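Local coordinates for protein 3-keto-5-aminohexanoate cleavage enzyme (Burkholderia xenovorans LB400, PDB 3E49) that binds zinc in a TIM-barrel fold and probably cleaves beta-keto acids such as 3-keto-5-aminohexanoate, at residues I18-M23 against R137-R142; A110-G115 against A153-I158. All coordinates share one frame; numbering follows the deposited sequence.

Contact 1: residues I18-M23 against R137-R142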
loop_
_atom_site.group_PDB
_atom_site.type_symbol
_atom_site.label_atom_id
_atom_site.label_comp_id
_atom_site.label_asym_id
_atom_site.label_seq_id
_atom_site.Cartn_x
_atom_site.Cartn_y
_atom_site.Cartn_z
ATOM N N ILE A 18 20.078 -5.729 -24.084
ATOM C CA ILE A 18 19.152 -4.629 -24.396
ATOM C C ILE A 18 19.847 -3.449 -25.066
ATOM O O ILE A 18 19.463 -3.024 -26.189
ATOM C CB ILE A 18 18.363 -4.199 -23.142
ATOM C CG1 ILE A 18 17.202 -5.189 -22.943
ATOM C CG2 ILE A 18 17.762 -2.831 -23.345
ATOM C CD1 ILE A 18 16.371 -4.980 -21.655
ATOM N N HIS A 19 20.830 -2.898 -24.368
ATOM C CA HIS A 19 21.614 -1.815 -24.890
ATOM C C HIS A 19 22.442 -2.252 -26.140
ATOM O O HIS A 19 22.792 -3.435 -26.276
ATOM C CB HIS A 19 22.536 -1.247 -23.813
ATOM C CG HIS A 19 21.806 -0.659 -22.637
ATOM N ND1 HIS A 19 22.139 -0.940 -21.330
ATOM C CD2 HIS A 19 20.735 0.168 -22.577
ATOM C CE1 HIS A 19 21.338 -0.294 -20.513
ATOM N NE2 HIS A 19 20.476 0.399 -21.246
ATOM N N THR A 20 22.721 -1.286 -27.026
ATOM C CA THR A 20 23.553 -1.513 -28.213
ATOM C C THR A 20 24.886 -0.718 -28.129
ATOM O O THR A 20 24.983 0.295 -27.421
ATOM C CB THR A 20 22.760 -1.308 -29.485
ATOM O OG1 THR A 20 22.570 0.088 -29.741
ATOM C CG2 THR A 20 21.431 -2.034 -29.409
ATOM N N PRO A 21 25.961 -1.223 -28.777
ATOM C CA PRO A 21 27.296 -0.637 -28.650
ATOM C C PRO A 21 27.408 0.825 -29.050
ATOM O O PRO A 21 28.216 1.573 -28.501
ATOM C CB PRO A 21 28.167 -1.536 -29.562
ATOM C CG PRO A 21 27.439 -2.803 -29.687
ATOM C CD PRO A 21 25.970 -2.396 -29.674
ATOM N N SER A 22 26.580 1.244 -29.986
ATOM C CA SER A 22 26.578 2.642 -30.411
ATOM C C SER A 22 26.066 3.581 -29.321
ATOM O O SER A 22 26.257 4.781 -29.399
ATOM C CB SER A 22 25.743 2.794 -31.679
ATOM O OG SER A 22 26.311 2.039 -32.746
HETATM N N MSE A 23 25.394 3.038 -28.315
HETATM C CA MSE A 23 24.856 3.842 -27.222
HETATM C C MSE A 23 25.892 4.302 -26.239
HETATM O O MSE A 23 25.726 5.324 -25.574
HETATM C CB MSE A 23 23.809 3.035 -26.465
HETATM C CG MSE A 23 22.676 2.561 -27.309
HETATM SE SE MSE A 23 21.248 1.787 -26.272
HETATM C CE MSE A 23 20.217 1.401 -27.641
ATOM N N ARG A 137 19.516 -0.790 -34.976
ATOM C CA ARG A 137 18.215 -0.131 -35.152
ATOM C C ARG A 137 17.107 -1.169 -35.252
ATOM O O ARG A 137 16.056 -1.018 -34.654
ATOM C CB ARG A 137 18.210 0.806 -36.369
ATOM C CG ARG A 137 16.824 1.356 -36.704
ATOM C CD ARG A 137 16.895 2.415 -37.783
ATOM N NE ARG A 137 17.540 3.611 -37.256
ATOM C CZ ARG A 137 16.912 4.536 -36.542
ATOM N NH1 ARG A 137 15.609 4.413 -36.263
ATOM N NH2 ARG A 137 17.592 5.574 -36.088
ATOM N N GLU A 138 17.366 -2.229 -36.003
ATOM C CA GLU A 138 16.419 -3.312 -36.170
ATOM C C GLU A 138 16.081 -3.964 -34.805
ATOM O O GLU A 138 14.919 -4.257 -34.515
ATOM C CB GLU A 138 17.020 -4.354 -37.123
ATOM N N HIS A 139 17.110 -4.211 -34.005
ATOM C CA HIS A 139 16.950 -4.769 -32.649
ATOM C C HIS A 139 15.934 -3.949 -31.842
ATOM O O HIS A 139 15.010 -4.511 -31.241
ATOM C CB HIS A 139 18.327 -4.819 -31.983
ATOM C CG HIS A 139 18.315 -4.916 -30.493
ATOM N ND1 HIS A 139 18.154 -6.111 -29.823
ATOM C CD2 HIS A 139 18.562 -3.981 -29.543
ATOM C CE1 HIS A 139 18.247 -5.897 -28.523
ATOM N NE2 HIS A 139 18.494 -4.614 -28.326
ATOM N N LEU A 140 16.040 -2.621 -31.938
ATOM C CA LEU A 140 15.163 -1.712 -31.238
ATOM C C LEU A 140 13.778 -1.593 -31.855
ATOM O O LEU A 140 12.763 -1.637 -31.150
ATOM C CB LEU A 140 15.810 -0.325 -31.173
ATOM C CG LEU A 140 17.106 -0.270 -30.364
ATOM C CD1 LEU A 140 17.763 1.107 -30.483
ATOM C CD2 LEU A 140 16.821 -0.609 -28.908
ATOM N N GLU A 141 13.712 -1.474 -33.173
ATOM C CA GLU A 141 12.425 -1.290 -33.784
ATOM C C GLU A 141 11.603 -2.556 -33.712
ATOM O O GLU A 141 10.434 -2.512 -33.433
ATOM C CB GLU A 141 12.553 -0.792 -35.229
ATOM C CG GLU A 141 11.199 -0.739 -35.962
ATOM C CD GLU A 141 10.079 -0.010 -35.178
ATOM O OE1 GLU A 141 10.336 1.111 -34.649
ATOM O OE2 GLU A 141 8.947 -0.567 -35.119
ATOM N N ARG A 142 12.225 -3.694 -33.945
ATOM C CA ARG A 142 11.459 -4.935 -33.936
ATOM C C ARG A 142 10.925 -5.371 -32.574
ATOM O O ARG A 142 10.140 -6.319 -32.492
ATOM C CB ARG A 142 12.187 -6.045 -34.695
ATOM C CG ARG A 142 11.753 -6.004 -36.178
ATOM C CD ARG A 142 12.637 -6.777 -37.094
ATOM N NE ARG A 142 13.599 -5.921 -37.792
ATOM C CZ ARG A 142 14.696 -6.360 -38.409
ATOM N NH1 ARG A 142 15.021 -7.651 -38.385
ATOM N NH2 ARG A 142 15.498 -5.497 -39.023
#
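I18 and L140 mark the closest backbone approach, with CA atoms 8.4 Å apart, where the loop following strand 10-13 passes helix 134-141. That spacing is bridged by side chains from the helix. H139 swings its ring toward the loop with CG anti to its backbone N (chi1 160°), and its NE2 donates to the I18 carbonyl O over 2.8 Å. The bond is moderately straight, 155° at the hydrogen; the acceptor lies close to the imidazole plane, while the donor is tilted 29° from the carbonyl plane. T20 runs past this ring in the opposite direction, placing CG2 3.5 Å from H139 CD2, obliquely. Its OG1 is turned to E136, one helical turn before L140. Beside these, M23, a selenomethionine extended beyond CG, meets L140 tip to tip, M23 CE lying 3.8 Å from L140 CD1. H92 meets the H139 ring from outside the two segments. The I18 side chain lies about 7 Å from the zinc ion; the bond ties this loop's carbonyl to the helix and probably helps to hold the loop there. Donation from NE2 implies that this nitrogen carries a proton, and the apolar contacts pack beside a single directional link.

Contact 2: residues A110-G115 against A153-I158; sequences ASLNMG and ADIEFI
I155, L112 and I158 carry most of this interface, burying 86, 70 and 41 Å² respectively. They join the end of strand 109-113 to helix 152-163, whose local axes run nearly antiparallel at 161° and approach to 9.7 Å. L112 points toward the helix with CG anti to its backbone N. This sends its two methyls alongside I158, the side chains passing in opposite directions: L112 CD1 lies 3.6 Å from I158 CD1, and L112 CD2 lies 4.0 Å from I158 CG2. F169 of the neighbouring strand 168-173 touches both residues, while L99 of helix 95-105 touches I158.

One turn earlier on the helix, I155 stands against the bend that follows the strand. Its CG2 branch meets the selenomethionine M114, with SE at 4.0 Å. Although the M114 side chain starts away from the helix, bends at chi2 (-62°) and chi3 (-54°) fold it back to cross I155 at about a right angle. The other branch of I155 reaches the main chain, where CD1 is 3.8 Å from M114 O. That carbonyl also accepts a hydrogen bond from N181, and F185 of helix 176-187 packs on both M114 and I155. The bend itself is an Asx turn: N113 OD1 accepts from G115 N over 3.2 Å, with the donor in the carbonyl plane.

No hydrogen bond links the two segments. The arrangement is the packing of an outer helix on a barrel strand, characteristic of a TIM barrel, and its cohesion is dispersive. G115 N and M114 O instead find their partners in N113 OD1 and N181, so apolar branches face the helix while directional bonding shapes the chain leaving the barrel.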
loop_
_atom_site.group_PDB
_atom_site.type_symbol
_atom_site.label_atom_id
_atom_site.label_comp_id
_atom_site.label_asym_id
_atom_site.label_seq_id
_atom_site.Cartn_x
_atom_site.Cartn_y
_atom_site.Cartn_z
ATOM N N ALA A 110 21.552 -19.170 -12.903
ATOM C CA ALA A 110 21.122 -18.791 -14.234
ATOM C C ALA A 110 19.924 -17.857 -14.053
ATOM O O ALA A 110 19.160 -18.018 -13.087
ATOM C CB ALA A 110 20.721 -20.008 -15.053
ATOM N N SER A 111 19.745 -16.892 -14.948
ATOM C CA SER A 111 18.596 -16.004 -14.827
ATOM C C SER A 111 17.403 -16.742 -15.392
ATOM O O SER A 111 17.569 -17.602 -16.255
ATOM C CB SER A 111 18.854 -14.698 -15.573
ATOM O OG SER A 111 18.859 -14.916 -16.976
ATOM N N LEU A 112 16.197 -16.427 -14.919
ATOM C CA LEU A 112 14.976 -17.077 -15.398
ATOM C C LEU A 112 13.871 -16.014 -15.376
ATOM O O LEU A 112 13.458 -15.556 -14.296
ATOM C CB LEU A 112 14.607 -18.293 -14.524
ATOM C CG LEU A 112 13.341 -19.138 -14.785
ATOM C CD1 LEU A 112 13.083 -19.420 -16.221
ATOM C CD2 LEU A 112 13.403 -20.462 -14.033
ATOM N N ASN A 113 13.461 -15.577 -16.555
ATOM C CA ASN A 113 12.397 -14.601 -16.698
ATOM C C ASN A 113 11.083 -15.309 -16.362
ATOM O O ASN A 113 10.849 -16.407 -16.832
ATOM C CB ASN A 113 12.424 -14.020 -18.102
ATOM C CG ASN A 113 11.369 -12.942 -18.326
ATOM O OD1 ASN A 113 10.203 -13.144 -18.080
ATOM N ND2 ASN A 113 11.793 -11.822 -18.867
HETATM N N MSE A 114 10.206 -14.683 -15.569
HETATM C CA MSE A 114 9.058 -15.430 -15.063
HETATM C C MSE A 114 7.726 -15.306 -15.736
HETATM O O MSE A 114 6.703 -15.657 -15.144
HETATM C CB MSE A 114 8.936 -15.212 -13.537
HETATM C CG MSE A 114 10.002 -15.965 -12.744
HETATM SE SE MSE A 114 9.900 -17.890 -12.968
HETATM C CE MSE A 114 8.219 -18.248 -12.540
ATOM N N GLY A 115 7.696 -14.862 -16.978
ATOM C CA GLY A 115 6.432 -14.757 -17.674
ATOM C C GLY A 115 6.637 -14.103 -19.021
ATOM O O GLY A 115 7.533 -13.272 -19.156
ATOM N N ALA A 153 5.128 -23.852 -19.765
ATOM C CA ALA A 153 5.908 -25.021 -20.199
ATOM C C ALA A 153 7.388 -24.711 -20.274
ATOM O O ALA A 153 8.221 -25.513 -19.816
ATOM C CB ALA A 153 5.399 -25.573 -21.550
ATOM N N ASP A 154 7.736 -23.562 -20.843
ATOM C CA ASP A 154 9.125 -23.124 -20.928
ATOM C C ASP A 154 9.777 -23.067 -19.547
ATOM O O ASP A 154 10.881 -23.565 -19.329
ATOM C CB ASP A 154 9.216 -21.714 -21.532
ATOM C CG ASP A 154 8.832 -21.654 -23.017
ATOM O OD1 ASP A 154 8.906 -22.687 -23.720
ATOM O OD2 ASP A 154 8.464 -20.548 -23.479
ATOM N N ILE A 155 9.076 -22.453 -18.600
ATOM C CA ILE A 155 9.629 -22.289 -17.249
ATOM C C ILE A 155 9.801 -23.640 -16.578
ATOM O O ILE A 155 10.841 -23.898 -16.010
ATOM C CB ILE A 155 8.771 -21.342 -16.385
ATOM C CG1 ILE A 155 8.736 -19.926 -17.019
ATOM C CG2 ILE A 155 9.304 -21.314 -14.972
ATOM C CD1 ILE A 155 7.537 -19.094 -16.575
ATOM N N GLU A 156 8.791 -24.489 -16.670
ATOM C CA GLU A 156 8.879 -25.840 -16.139
ATOM C C GLU A 156 10.088 -26.573 -16.740
ATOM O O GLU A 156 10.835 -27.249 -16.045
ATOM C CB GLU A 156 7.592 -26.598 -16.456
ATOM C CG GLU A 156 7.526 -27.969 -15.796
ATOM C CD GLU A 156 6.243 -28.732 -16.135
ATOM O OE1 GLU A 156 5.249 -28.121 -16.623
ATOM O OE2 GLU A 156 6.228 -29.952 -15.893
ATOM N N PHE A 157 10.294 -26.412 -18.045
ATOM C CA PHE A 157 11.422 -27.053 -18.715
ATOM C C PHE A 157 12.751 -26.564 -18.177
ATOM O O PHE A 157 13.650 -27.367 -17.880
ATOM C CB PHE A 157 11.322 -26.839 -20.230
ATOM C CG PHE A 157 12.394 -27.541 -20.993
ATOM C CD1 PHE A 157 12.259 -28.880 -21.311
ATOM C CD2 PHE A 157 13.568 -26.887 -21.321
ATOM C CE1 PHE A 157 13.269 -29.542 -21.993
ATOM C CE2 PHE A 157 14.584 -27.539 -21.999
ATOM C CZ PHE A 157 14.428 -28.868 -22.345
ATOM N N ILE A 158 12.896 -25.248 -18.032
ATOM C CA ILE A 158 14.147 -24.679 -17.503
ATOM C C ILE A 158 14.394 -25.151 -16.061
ATOM O O ILE A 158 15.505 -25.539 -15.695
ATOM C CB ILE A 158 14.109 -23.135 -17.579
ATOM C CG1 ILE A 158 14.038 -22.695 -19.043
ATOM C CG2 ILE A 158 15.336 -22.540 -16.908
ATOM C CD1 ILE A 158 13.602 -21.265 -19.276
#

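How the contacts relate
The two contacts alternate along the chain: 18-23, then 110-115, then 137-142 and finally 153-158. Their centres lie 24 Å apart, and the nearest atoms are separated by about 9 Å, so neither touches the other. Helix 152-163 of contact 2 is the crossover helix between the adjacent parallel strands 109-113 and 168-173; helix 134-141 belongs to the insertion that precedes it and packs, in contact 1, on the loop after strand 10-13. Strands 10-13 and 109-113 belong to the same parallel barrel, separated by 48-54 and 82-85. Each contact has a side chain near the zinc, I18 at about 7 Å and N113 at about 9 Å.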